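Pectate lyase (Paenibacillus sp. 0602, PDB 5GT5) catalyses the eliminative endo-cleavage of polygalacturonate and probably of partly methylated pectins, most likely with calcium as cofactor. Local coordinates at residues N59-N63 with P73-H77; W151-T155 with V168-A172; S189-F193 with G428-K433. The protein carries 1 engineered substitution. All coordinates share one frame; numbering follows the deposited sequence.

The three contacts step across the parallel beta-helix of this polysaccharide lyase. Contact 1 lies out at one side, about 26 Å from contact 3 between centres, and contact 2 comes between them. Contacts 1 and 2 have centres about 15 Å apart and join where His77 ND1 lies 3.5 Å from Trp151 CD1, the rings edge-to-face. Contacts 2 and 3, about 14 Å apart, sit on neighbouring strands: Phe169 N and Thr192 O, 2.8 Å apart, probably share a hydrogen bond. Contact 2 is nearest the active region, since it holds Asp152, which with Asp174 and Asp178 probably binds calcium; contacts 1 and 3 lie away from that site.

Contact 1 (N59-N63 with P73-H77)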
ATOM      1  N   ASN A  59     -26.167  18.085  -5.636  1.00  9.09           N
ATOM      2  CA  ASN A  59     -26.508  18.035  -7.056  1.00  8.18           C
ATOM      3  C   ASN A  59     -25.336  18.589  -7.816  1.00 10.22           C
ATOM      4  O   ASN A  59     -25.108  19.810  -7.848  1.00 12.48           O
ATOM      5  CB  ASN A  59     -27.767  18.873  -7.274  1.00  9.91           C
ATOM      6  CG  ASN A  59     -28.938  18.273  -6.574  1.00 12.67           C
ATOM      7  OD1 ASN A  59     -29.261  17.124  -6.820  1.00 17.06           O
ATOM      8  ND2 ASN A  59     -29.534  19.006  -5.640  1.00 15.07           N
ATOM      9  N   LEU A  60     -24.548  17.686  -8.393  1.00  8.74           N
ATOM     10  CA  LEU A  60     -23.188  18.018  -8.799  1.00  9.46           C
ATOM     11  C   LEU A  60     -22.964  18.062 -10.318  1.00  9.32           C
ATOM     12  O   LEU A  60     -21.835  17.997 -10.800  1.00  9.40           O
ATOM     13  CB  LEU A  60     -22.198  17.045  -8.121  1.00  7.91           C
ATOM     14  CG  LEU A  60     -22.233  17.031  -6.598  1.00  8.12           C
ATOM     15  CD1 LEU A  60     -21.278  15.971  -6.062  1.00 10.49           C
ATOM     16  CD2 LEU A  60     -21.873  18.425  -6.041  1.00 12.31           C
ATOM     17  N   GLY A  61     -24.046  18.181 -11.085  1.00  9.54           N
ATOM     18  CA  GLY A  61     -23.895  18.285 -12.532  1.00  9.54           C
ATOM     19  C   GLY A  61     -23.194  19.556 -12.977  1.00 10.39           C
ATOM     20  O   GLY A  61     -23.340  20.609 -12.341  1.00  8.31           O
ATOM     21  N   TRP A  62     -22.451  19.461 -14.074  1.00 10.62           N
ATOM     22  CA  TRP A  62     -21.590  20.563 -14.526  1.00 11.08           C
ATOM     23  C   TRP A  62     -22.360  21.862 -14.786  1.00 13.39           C
ATOM     24  O   TRP A  62     -21.823  22.939 -14.536  1.00 15.07           O
ATOM     25  CB  TRP A  62     -20.833  20.126 -15.768  1.00 12.86           C
ATOM     26  CG  TRP A  62     -19.821  21.087 -16.241  1.00 13.44           C
ATOM     27  CD1 TRP A  62     -19.918  21.887 -17.337  1.00 14.40           C
ATOM     28  CD2 TRP A  62     -18.545  21.343 -15.657  1.00 13.14           C
ATOM     29  NE1 TRP A  62     -18.759  22.624 -17.480  1.00 16.83           N
ATOM     30  CE2 TRP A  62     -17.907  22.307 -16.449  1.00 15.32           C
ATOM     31  CE3 TRP A  62     -17.871  20.848 -14.525  1.00 12.15           C
ATOM     32  CZ2 TRP A  62     -16.632  22.796 -16.153  1.00 17.80           C
ATOM     33  CZ3 TRP A  62     -16.612  21.323 -14.243  1.00 11.82           C
ATOM     34  CH2 TRP A  62     -16.002  22.287 -15.054  1.00 14.08           C
ATOM     35  N   ASN A  63     -23.608  21.767 -15.259  1.00 10.84           N
ATOM     36  CA  ASN A  63     -24.425  22.966 -15.512  1.00 12.91           C
ATOM     37  C   ASN A  63     -25.215  23.511 -14.326  1.00 19.76           C
ATOM     38  O   ASN A  63     -25.804  24.592 -14.428  1.00 27.80           O
ATOM     39  CB  ASN A  63     -25.412  22.705 -16.660  1.00 16.05           C
ATOM     40  CG  ASN A  63     -24.727  22.279 -17.923  1.00 20.69           C
ATOM     41  OD1 ASN A  63     -23.614  22.725 -18.222  1.00 23.20           O
ATOM     42  ND2 ASN A  63     -25.386  21.412 -18.692  1.00 34.51           N
ATOM     43  N   PRO A  73     -11.018  19.996  -8.528  1.00  9.20           N
ATOM     44  CA  PRO A  73     -11.141  18.604  -9.012  1.00  7.90           C
ATOM     45  C   PRO A  73     -12.384  18.269  -9.826  1.00  8.95           C
ATOM     46  O   PRO A  73     -12.550  17.088 -10.133  1.00  9.18           O
ATOM     47  CB  PRO A  73     -11.202  17.812  -7.707  1.00 10.16           C
ATOM     48  CG  PRO A  73     -11.955  18.744  -6.769  1.00  9.94           C
ATOM     49  CD  PRO A  73     -11.435  20.138  -7.122  1.00 10.48           C
ATOM     50  N   PHE A  74     -13.255  19.230 -10.126  1.00  9.10           N
ATOM     51  CA  PHE A  74     -14.396  18.999 -11.030  1.00  7.01           C
ATOM     52  C   PHE A  74     -14.021  19.237 -12.477  1.00 11.33           C
ATOM     53  O   PHE A  74     -13.280  20.178 -12.788  1.00 11.72           O
ATOM     54  CB  PHE A  74     -15.528  19.983 -10.738  1.00  7.27           C
ATOM     55  CG  PHE A  74     -16.364  19.661  -9.522  1.00  8.38           C
ATOM     56  CD1 PHE A  74     -15.840  19.798  -8.230  1.00  9.21           C
ATOM     57  CD2 PHE A  74     -17.714  19.321  -9.663  1.00  9.97           C
ATOM     58  CE1 PHE A  74     -16.627  19.539  -7.103  1.00  9.03           C
ATOM     59  CE2 PHE A  74     -18.518  19.057  -8.539  1.00  9.19           C
ATOM     60  CZ  PHE A  74     -17.991  19.185  -7.260  1.00 10.23           C
ATOM     61  N   ALA A  75     -14.574  18.416 -13.368  1.00  9.66           N
ATOM     62  CA  ALA A  75     -14.480  18.658 -14.799  1.00  9.11           C
ATOM     63  C   ALA A  75     -15.798  18.257 -15.423  1.00 11.24           C
ATOM     64  O   ALA A  75     -16.546  17.467 -14.844  1.00 10.09           O
ATOM     65  CB  ALA A  75     -13.374  17.850 -15.403  1.00 12.01           C
ATOM     66  N   LYS A  76     -16.074  18.785 -16.602  1.00 11.74           N
ATOM     67  CA  LYS A  76     -17.260  18.353 -17.342  1.00 10.72           C
ATOM     68  C   LYS A  76     -17.049  16.915 -17.826  1.00  8.47           C
ATOM     69  O   LYS A  76     -15.998  16.584 -18.385  1.00 12.21           O
ATOM     70  CB  LYS A  76     -17.508  19.265 -18.550  1.00 14.11           C
ATOM     71  CG  LYS A  76     -18.842  18.993 -19.227  1.00 15.58           C
ATOM     72  CD  LYS A  76     -19.028  19.827 -20.499  1.00 18.89           C
ATOM     73  CE  LYS A  76     -18.150  19.282 -21.633  1.00 27.54           C
ATOM     74  NZ  LYS A  76     -18.501  17.895 -22.122  1.00 34.49           N
ATOM     75  N   HIS A  77     -18.038  16.056 -17.576  1.00  9.82           N
ATOM     76  CA  HIS A  77     -17.993  14.688 -18.100  1.00  8.79           C
ATOM     77  C   HIS A  77     -18.531  14.647 -19.534  1.00  8.43           C
ATOM     78  O   HIS A  77     -18.949  15.680 -20.073  1.00 11.98           O
ATOM     79  CB  HIS A  77     -18.850  13.782 -17.206  1.00  8.46           C
ATOM     80  CG  HIS A  77     -18.315  12.385 -17.061  1.00  6.02           C
ATOM     81  ND1 HIS A  77     -17.744  11.675 -18.105  1.00  8.79           N
ATOM     82  CD2 HIS A  77     -18.255  11.573 -15.981  1.00  7.86           C
ATOM     83  CE1 HIS A  77     -17.366  10.492 -17.667  1.00 10.98           C
ATOM     84  NE2 HIS A  77     -17.659  10.405 -16.381  1.00 10.91           N
TER
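Trp62 and Lys76 mark the closest approach of the two backbones, with their CA atoms 5.6 Å apart. Residues 59-63 leave strand 58-59 of the parallel beta-helix and run on as an irregular loop, while 73-77, entered through a cis peptide before Pro73, carries strand 74-76. That strand is an outermost member of its sheet and pairs antiparallel with 92-97, so its hydrogen bonds go to that neighbour. Between the loop and the strand themselves the contact is made by packing, with the Trp62 ring against both side chain and backbone.

Trp62 does most of this work. With CG anti to the backbone N (chi1 -174°), its indole reaches over to the strand and lies against Lys76. The CB of Lys76 sits squarely above the five-membered ring of Trp62, 3.5 Å from its centroid and only 2° off the normal, a textbook CH-pi contact. Lys76 CG follows at 3.6 Å from Trp62 CD1. On the same ring system the backbone takes over: Lys76 N lies above the indole toward its rim, 3.4 Å from Trp62 CE3. Phe74 CB approaches differently, in the indole plane at an edge, 3.9 Å from Trp62 CZ3.

Deeper in, Leu60 and Phe74 cross at about a right angle, and Leu60 CD2 meets the phenyl edge at Phe74 CZ, 4.1 Å away. Both side chains also pack on Ile94 of strand 92-97 and on helix 36-43, so this inner half joins the loop, the sheet and the helix in one apolar patch.

Past the indole, the Lys76 chain bends at chi3 and chi4. Its amine forms a salt bridge with Asp79, and Lys76 NZ also donates to His77 O at 3.1 Å, tilted 30° from the plane of that carbonyl.

Contact 2 (W151-T155 with V168-A172); sequences WDYIT and VFNKA. Engineered in segment 168-172: Val168 (natural residue Gly).
Tyr153, Phe169 and Ile154 form the apolar centre of this contact, deep inside the beta-helix. The Tyr153 and Phe169 side chains run past each other in opposite directions, and Tyr153 CD2 comes to 3.9 Å from Phe169 CD2. It is the rim of the phenyl that is used: Tyr153 CB lies in the Phe169 ring plane at one part of the edge, and Ile154 CD1 lies in that plane too, 3.9 Å from Phe169 CE2. Ile154 crosses the phenylalanine at about a right angle. Ala172 closes the cluster from the far end of its segment, its methyl CB 3.7 Å from Tyr153 CE2.

Going outward along the tyrosine, the partners become backbone oxygens. Asn170 O lies in the ring plane at the edge, 3.3 Å from Tyr153 CE2. Beyond it the hydroxyl, carried out by a CG anti to the carbonyl carbon (chi1 -76°), donates to Lys171 O; the bond from Tyr153 OH is short at 2.6 Å yet weak in geometry. The phenol thus ends near a peptide carbonyl, weakly bonded to it, with carbon packed along its flank. Asp152, just before it, points its CB away from 168-172; its OD1 accepts from Gly175 N, which helps fix the carboxylate of this probable calcium ligand.

Around this centre, Phe169 stacks on Phe132 of strand 131-133 and meets Phe193 of strand 184-194 with parallel planes, while Ile154 begins strand 154-157, which pairs with 177-180. The contact therefore spans the interior between two faces of the beta-helix.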
ATOM      1  N   TRP A 151     -19.873   6.907 -17.903  1.00  7.79           N
ATOM      2  CA  TRP A 151     -20.190   7.366 -16.554  1.00  6.60           C
ATOM      3  C   TRP A 151     -20.248   6.216 -15.564  1.00  6.77           C
ATOM      4  O   TRP A 151     -21.059   5.290 -15.750  1.00  7.67           O
ATOM      5  CB  TRP A 151     -21.562   8.046 -16.522  1.00  9.06           C
ATOM      6  CG  TRP A 151     -21.805   9.244 -17.409  1.00  7.02           C
ATOM      7  CD1 TRP A 151     -20.880  10.095 -17.984  1.00  7.81           C
ATOM      8  CD2 TRP A 151     -23.094   9.728 -17.790  1.00  6.24           C
ATOM      9  NE1 TRP A 151     -21.538  11.089 -18.694  1.00  6.61           N
ATOM     10  CE2 TRP A 151     -22.888  10.873 -18.598  1.00  6.81           C
ATOM     11  CE3 TRP A 151     -24.403   9.301 -17.536  1.00  7.94           C
ATOM     12  CZ2 TRP A 151     -23.953  11.614 -19.126  1.00  7.21           C
ATOM     13  CZ3 TRP A 151     -25.456  10.024 -18.071  1.00  9.11           C
ATOM     14  CH2 TRP A 151     -25.224  11.152 -18.879  1.00  7.56           C
ATOM     15  N   ASP A 152     -19.412   6.252 -14.525  1.00  5.83           N
ATOM     16  CA  ASP A 152     -19.367   5.232 -13.478  1.00  7.14           C
ATOM     17  C   ASP A 152     -19.464   5.950 -12.157  1.00  6.88           C
ATOM     18  O   ASP A 152     -18.943   7.063 -12.035  1.00  9.24           O
ATOM     19  CB  ASP A 152     -18.022   4.486 -13.533  1.00  7.58           C
ATOM     20  CG  ASP A 152     -17.610   4.143 -14.949  1.00 10.59           C
ATOM     21  OD1 ASP A 152     -18.079   3.132 -15.463  1.00  9.06           O
ATOM     22  OD2 ASP A 152     -16.799   4.890 -15.542  1.00 17.46           O
ATOM     23  N   TYR A 153     -20.101   5.388 -11.133  1.00  6.48           N
ATOM     24  CA  TYR A 153     -20.171   6.130  -9.881  1.00  5.64           C
ATOM     25  C   TYR A 153     -18.797   6.315  -9.232  1.00  7.16           C
ATOM     26  O   TYR A 153     -18.456   7.403  -8.811  1.00  6.43           O
ATOM     27  CB  TYR A 153     -21.125   5.475  -8.890  1.00  7.39           C
ATOM     28  CG  TYR A 153     -22.567   5.695  -9.194  1.00  6.47           C
ATOM     29  CD1 TYR A 153     -23.105   6.992  -9.154  1.00  5.63           C
ATOM     30  CD2 TYR A 153     -23.413   4.633  -9.445  1.00  7.22           C
ATOM     31  CE1 TYR A 153     -24.450   7.192  -9.413  1.00  7.28           C
ATOM     32  CE2 TYR A 153     -24.767   4.832  -9.700  1.00  6.56           C
ATOM     33  CZ  TYR A 153     -25.260   6.112  -9.662  1.00  6.10           C
ATOM     34  OH  TYR A 153     -26.603   6.301  -9.939  1.00  8.50           O
ATOM     35  N   ILE A 154     -18.035   5.237  -9.111  1.00  4.83           N
ATOM     36  CA  ILE A 154     -16.692   5.329  -8.508  1.00  6.17           C
ATOM     37  C   ILE A 154     -15.746   4.490  -9.342  1.00  6.64           C
ATOM     38  O   ILE A 154     -16.046   3.319  -9.648  1.00  6.65           O
ATOM     39  CB  ILE A 154     -16.663   4.820  -7.058  1.00  5.56           C
ATOM     40  CG1 ILE A 154     -17.613   5.646  -6.191  1.00  6.56           C
ATOM     41  CG2 ILE A 154     -15.238   4.882  -6.495  1.00  7.20           C
ATOM     42  CD1 ILE A 154     -17.723   5.135  -4.737  1.00  7.03           C
ATOM     43  N   THR A 155     -14.612   5.079  -9.720  1.00  4.57           N
ATOM     44  CA  THR A 155     -13.514   4.371 -10.402  1.00  5.07           C
ATOM     45  C   THR A 155     -12.297   4.567  -9.554  1.00  6.08           C
ATOM     46  O   THR A 155     -11.984   5.699  -9.128  1.00  8.69           O
ATOM     47  CB  THR A 155     -13.265   4.905 -11.803  1.00  6.14           C
ATOM     48  OG1 THR A 155     -14.482   4.779 -12.567  1.00 10.98           O
ATOM     49  CG2 THR A 155     -12.226   4.098 -12.522  1.00  8.12           C
ATOM     50  N   VAL A 168     -24.976   3.158  -0.964  1.00  6.82           N
ATOM     51  CA  VAL A 168     -26.043   2.682  -1.844  1.00  5.17           C
ATOM     52  C   VAL A 168     -25.828   3.224  -3.244  1.00  6.63           C
ATOM     53  O   VAL A 168     -25.526   4.414  -3.402  1.00  8.07           O
ATOM     54  CB  VAL A 168     -27.391   3.133  -1.320  1.00  6.06           C
ATOM     55  CG1 VAL A 168     -28.535   2.768  -2.298  1.00  8.31           C
ATOM     56  CG2 VAL A 168     -27.599   2.442  -0.075  1.00  2.32           C
ATOM     57  N   PHE A 169     -25.970   2.347  -4.242  1.00  5.20           N
ATOM     58  CA  PHE A 169     -25.768   2.709  -5.642  1.00  4.73           C
ATOM     59  C   PHE A 169     -27.008   2.332  -6.421  1.00  8.70           C
ATOM     60  O   PHE A 169     -27.532   1.232  -6.254  1.00  8.15           O
ATOM     61  CB  PHE A 169     -24.548   1.976  -6.205  1.00  6.00           C
ATOM     62  CG  PHE A 169     -23.270   2.272  -5.476  1.00  5.71           C
ATOM     63  CD1 PHE A 169     -22.944   1.593  -4.303  1.00  5.60           C
ATOM     64  CD2 PHE A 169     -22.416   3.255  -5.948  1.00  5.31           C
ATOM     65  CE1 PHE A 169     -21.760   1.851  -3.642  1.00  5.45           C
ATOM     66  CE2 PHE A 169     -21.225   3.535  -5.284  1.00  7.45           C
ATOM     67  CZ  PHE A 169     -20.895   2.838  -4.131  1.00  6.96           C
ATOM     68  N   ASN A 170     -27.457   3.260  -7.264  1.00  5.84           N
ATOM     69  CA  ASN A 170     -28.618   3.060  -8.127  1.00  5.30           C
ATOM     70  C   ASN A 170     -28.143   2.795  -9.556  1.00  6.44           C
ATOM     71  O   ASN A 170     -27.004   2.379  -9.743  1.00  6.73           O
ATOM     72  CB  ASN A 170     -29.526   4.290  -8.032  1.00  7.50           C
ATOM     73  CG  ASN A 170     -30.157   4.443  -6.663  1.00  7.94           C
ATOM     74  OD1 ASN A 170     -31.239   3.882  -6.404  1.00 10.07           O
ATOM     75  ND2 ASN A 170     -29.507   5.206  -5.778  1.00  7.84           N
ATOM     76  N   LYS A 171     -28.942   3.085 -10.571  1.00  7.41           N
ATOM     77  CA  LYS A 171     -28.528   2.795 -11.942  1.00  6.66           C
ATOM     78  C   LYS A 171     -27.371   3.687 -12.364  1.00  5.99           C
ATOM     79  O   LYS A 171     -27.312   4.879 -12.025  1.00  6.69           O
ATOM     80  CB  LYS A 171     -29.699   3.042 -12.905  1.00  9.32           C
ATOM     81  CG  LYS A 171     -30.814   2.015 -12.845  1.00 12.97           C
ATOM     82  CD  LYS A 171     -30.645   0.974 -13.897  1.00 14.30           C
ATOM     83  CE  LYS A 171     -30.944   1.529 -15.320  1.00  8.51           C
ATOM     84  NZ  LYS A 171     -30.506   0.412 -16.216  1.00  6.90           N
ATOM     85  N   ALA A 172     -26.448   3.116 -13.126  1.00  6.91           N
ATOM     86  CA  ALA A 172     -25.408   3.893 -13.777  1.00  6.79           C
ATOM     87  C   ALA A 172     -25.324   3.494 -15.236  1.00  6.52           C
ATOM     88  O   ALA A 172     -25.553   2.339 -15.596  1.00  6.69           O
ATOM     89  CB  ALA A 172     -24.034   3.667 -13.096  1.00  8.50           C
TER

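Contact 3 (S189-F193 with G428-K433); sequences SWSTF and GAGAGK
Trp190, Ala429 and Thr192 carry this contact, in which a late loop of the chain, after helix 419-423, lies against strand 184-194 where that strand is interrupted. At the break Trp190 adopts a left-handed backbone conformation with positive phi, and its carbonyl faces the loop. Trp190 O receives Gly430 N at 2.9 Å in a nearly straight bond (167° at the hydrogen), although the donor stands 45° out of the carbonyl plane. Ala429 CA, 3.6 Å from Trp190 O, adds a CA-H...O contact to the same oxygen.

The indole of Trp190 borders the loop by its edge, where Trp190 CE3 lies 4.1 Å from Gly428 C, so the 428-429 peptide runs past the ring near its plane. Its faces serve other partners, with ring stacking on His166 and His267, and NE1 donates to Asp6 O. Ala429 places its CB against backbone, 3.8 Å from Ser191 O.

Thr192 meets the loop with its hydroxyl. OG1 is anti to the carbonyl carbon (chi1 -67°), which leaves it facing the loop, 3.6 Å from Gly430 CA. Lys433 NZ is modelled as donating to Thr192 OG1 at 3.0 Å, but that lysine chain is built too close to Ala429 O, and the bond is doubtful.

Strand 184-194 runs parallel between 160-165 with 168-169 on one side and 262-271 on the other, and His166, Trp190 and His267 stack from coil to coil. Such aligned stacks on successive coils are characteristic of the pectate lyase parallel beta-helix, here overlaid by a C-terminal loop.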
ATOM      1  N   SER A 189     -18.090  -3.103   1.533  1.00  6.64           N
ATOM      2  CA  SER A 189     -18.888  -3.845   2.510  1.00  5.35           C
ATOM      3  C   SER A 189     -20.163  -3.130   2.900  1.00  6.61           C
ATOM      4  O   SER A 189     -20.277  -1.897   2.772  1.00  6.27           O
ATOM      5  CB  SER A 189     -18.077  -4.191   3.762  1.00  7.73           C
ATOM      6  OG  SER A 189     -17.606  -3.015   4.416  1.00  7.34           O
ATOM      7  N   TRP A 190     -21.143  -3.916   3.341  1.00  5.91           N
ATOM      8  CA  TRP A 190     -22.374  -3.384   3.903  1.00  5.56           C
ATOM      9  C   TRP A 190     -23.061  -2.407   2.961  1.00  5.35           C
ATOM     10  O   TRP A 190     -23.626  -1.406   3.400  1.00  6.92           O
ATOM     11  CB  TRP A 190     -22.116  -2.742   5.300  1.00  6.12           C
ATOM     12  CG  TRP A 190     -21.868  -3.803   6.323  1.00  7.17           C
ATOM     13  CD1 TRP A 190     -20.660  -4.188   6.855  1.00  9.60           C
ATOM     14  CD2 TRP A 190     -22.857  -4.667   6.903  1.00  7.61           C
ATOM     15  NE1 TRP A 190     -20.852  -5.237   7.741  1.00 10.06           N
ATOM     16  CE2 TRP A 190     -22.190  -5.530   7.793  1.00  9.11           C
ATOM     17  CE3 TRP A 190     -24.242  -4.752   6.794  1.00 10.12           C
ATOM     18  CZ2 TRP A 190     -22.864  -6.507   8.525  1.00 11.93           C
ATOM     19  CZ3 TRP A 190     -24.912  -5.725   7.541  1.00  9.40           C
ATOM     20  CH2 TRP A 190     -24.220  -6.582   8.385  1.00  8.56           C
ATOM     21  N   SER A 191     -23.016  -2.697   1.668  1.00  6.39           N
ATOM     22  CA  SER A 191     -23.513  -1.772   0.640  1.00  5.61           C
ATOM     23  C   SER A 191     -24.611  -2.376  -0.207  1.00  4.91           C
ATOM     24  O   SER A 191     -24.668  -3.595  -0.381  1.00  7.13           O
ATOM     25  CB  SER A 191     -22.365  -1.237  -0.234  1.00  6.27           C
ATOM     26  OG  SER A 191     -21.464  -0.465   0.577  1.00  5.07           O
ATOM     27  N   THR A 192     -25.470  -1.504  -0.712  1.00  6.84           N
ATOM     28  CA  THR A 192     -26.582  -1.912  -1.573  1.00  5.51           C
ATOM     29  C   THR A 192     -26.347  -1.413  -2.985  1.00  5.97           C
ATOM     30  O   THR A 192     -25.971  -0.245  -3.178  1.00  7.76           O
ATOM     31  CB  THR A 192     -27.883  -1.304  -1.038  1.00  6.13           C
ATOM     32  OG1 THR A 192     -28.173  -1.922   0.232  1.00 10.45           O
ATOM     33  CG2 THR A 192     -29.031  -1.561  -2.023  1.00  9.30           C
ATOM     34  N   PHE A 193     -26.545  -2.307  -3.963  1.00  5.69           N
ATOM     35  CA  PHE A 193     -26.476  -1.999  -5.377  1.00  6.22           C
ATOM     36  C   PHE A 193     -27.815  -2.432  -5.928  1.00  7.11           C
ATOM     37  O   PHE A 193     -28.161  -3.605  -5.806  1.00  7.86           O
ATOM     38  CB  PHE A 193     -25.305  -2.783  -6.008  1.00  5.71           C
ATOM     39  CG  PHE A 193     -23.975  -2.542  -5.326  1.00  5.52           C
ATOM     40  CD1 PHE A 193     -23.623  -3.250  -4.162  1.00  5.18           C
ATOM     41  CD2 PHE A 193     -23.085  -1.596  -5.839  1.00  6.41           C
ATOM     42  CE1 PHE A 193     -22.394  -3.026  -3.542  1.00  5.91           C
ATOM     43  CE2 PHE A 193     -21.871  -1.343  -5.213  1.00  7.05           C
ATOM     44  CZ  PHE A 193     -21.521  -2.030  -4.061  1.00  6.43           C
ATOM     45  N   GLY A 428     -29.650  -3.049   8.004  1.00 11.28           N
ATOM     46  CA  GLY A 428     -28.952  -3.872   7.026  1.00 10.43           C
ATOM     47  C   GLY A 428     -27.952  -3.105   6.193  1.00 10.30           C
ATOM     48  O   GLY A 428     -27.398  -2.077   6.632  1.00 10.28           O
ATOM     49  N   ALA A 429     -27.720  -3.589   4.980  1.00  9.14           N
ATOM     50  CA  ALA A 429     -26.765  -2.966   4.070  1.00  9.59           C
ATOM     51  C   ALA A 429     -27.319  -1.665   3.489  1.00  8.29           C
ATOM     52  O   ALA A 429     -28.531  -1.495   3.340  1.00 10.08           O
ATOM     53  CB  ALA A 429     -26.409  -3.929   2.947  1.00  8.41           C
ATOM     54  N   GLY A 430     -26.413  -0.753   3.156  1.00  8.29           N
ATOM     55  CA  GLY A 430     -26.750   0.486   2.486  1.00  7.88           C
ATOM     56  C   GLY A 430     -26.503   1.733   3.329  1.00  7.81           C
ATOM     57  O   GLY A 430     -26.226   1.660   4.523  1.00  9.70           O
ATOM     58  N   ALA A 431     -26.669   2.855   2.650  1.00  6.56           N
ATOM     59  CA  ALA A 431     -26.647   4.169   3.263  1.00  6.37           C
ATOM     60  C   ALA A 431     -27.972   4.483   3.992  1.00  8.91           C
ATOM     61  O   ALA A 431     -28.988   4.028   3.607  1.00  9.62           O
ATOM     62  CB  ALA A 431     -26.349   5.220   2.196  1.00  9.55           C
ATOM     63  N   GLY A 432     -27.837   5.310   5.009  1.00  7.23           N
ATOM     64  CA  GLY A 432     -29.041   5.744   5.730  1.00  9.59           C
ATOM     65  C   GLY A 432     -29.639   4.693   6.616  1.00 13.91           C
ATOM     66  O   GLY A 432     -30.741   4.830   7.035  1.00 17.49           O
ATOM     67  N   LYS A 433     -28.902   3.652   6.914  1.00 30.00           N
ATOM     68  CA  LYS A 433     -29.418   2.482   7.570  1.00 30.00           C
ATOM     69  C   LYS A 433     -28.949   2.468   9.034  1.00 30.00           C
ATOM     70  O   LYS A 433     -29.711   2.143   9.907  1.00 30.00           O
ATOM     71  CB  LYS A 433     -29.077   1.184   6.689  1.00 20.00           C
ATOM     72  CG  LYS A 433     -30.087   0.942   5.516  1.00 20.00           C
ATOM     73  CD  LYS A 433     -29.660   1.066   3.989  1.00 20.00           C
ATOM     74  CE  LYS A 433     -30.336   0.159   2.843  1.00 20.00           C
ATOM     75  NZ  LYS A 433     -30.228   0.062   1.237  1.00 20.00           N
TER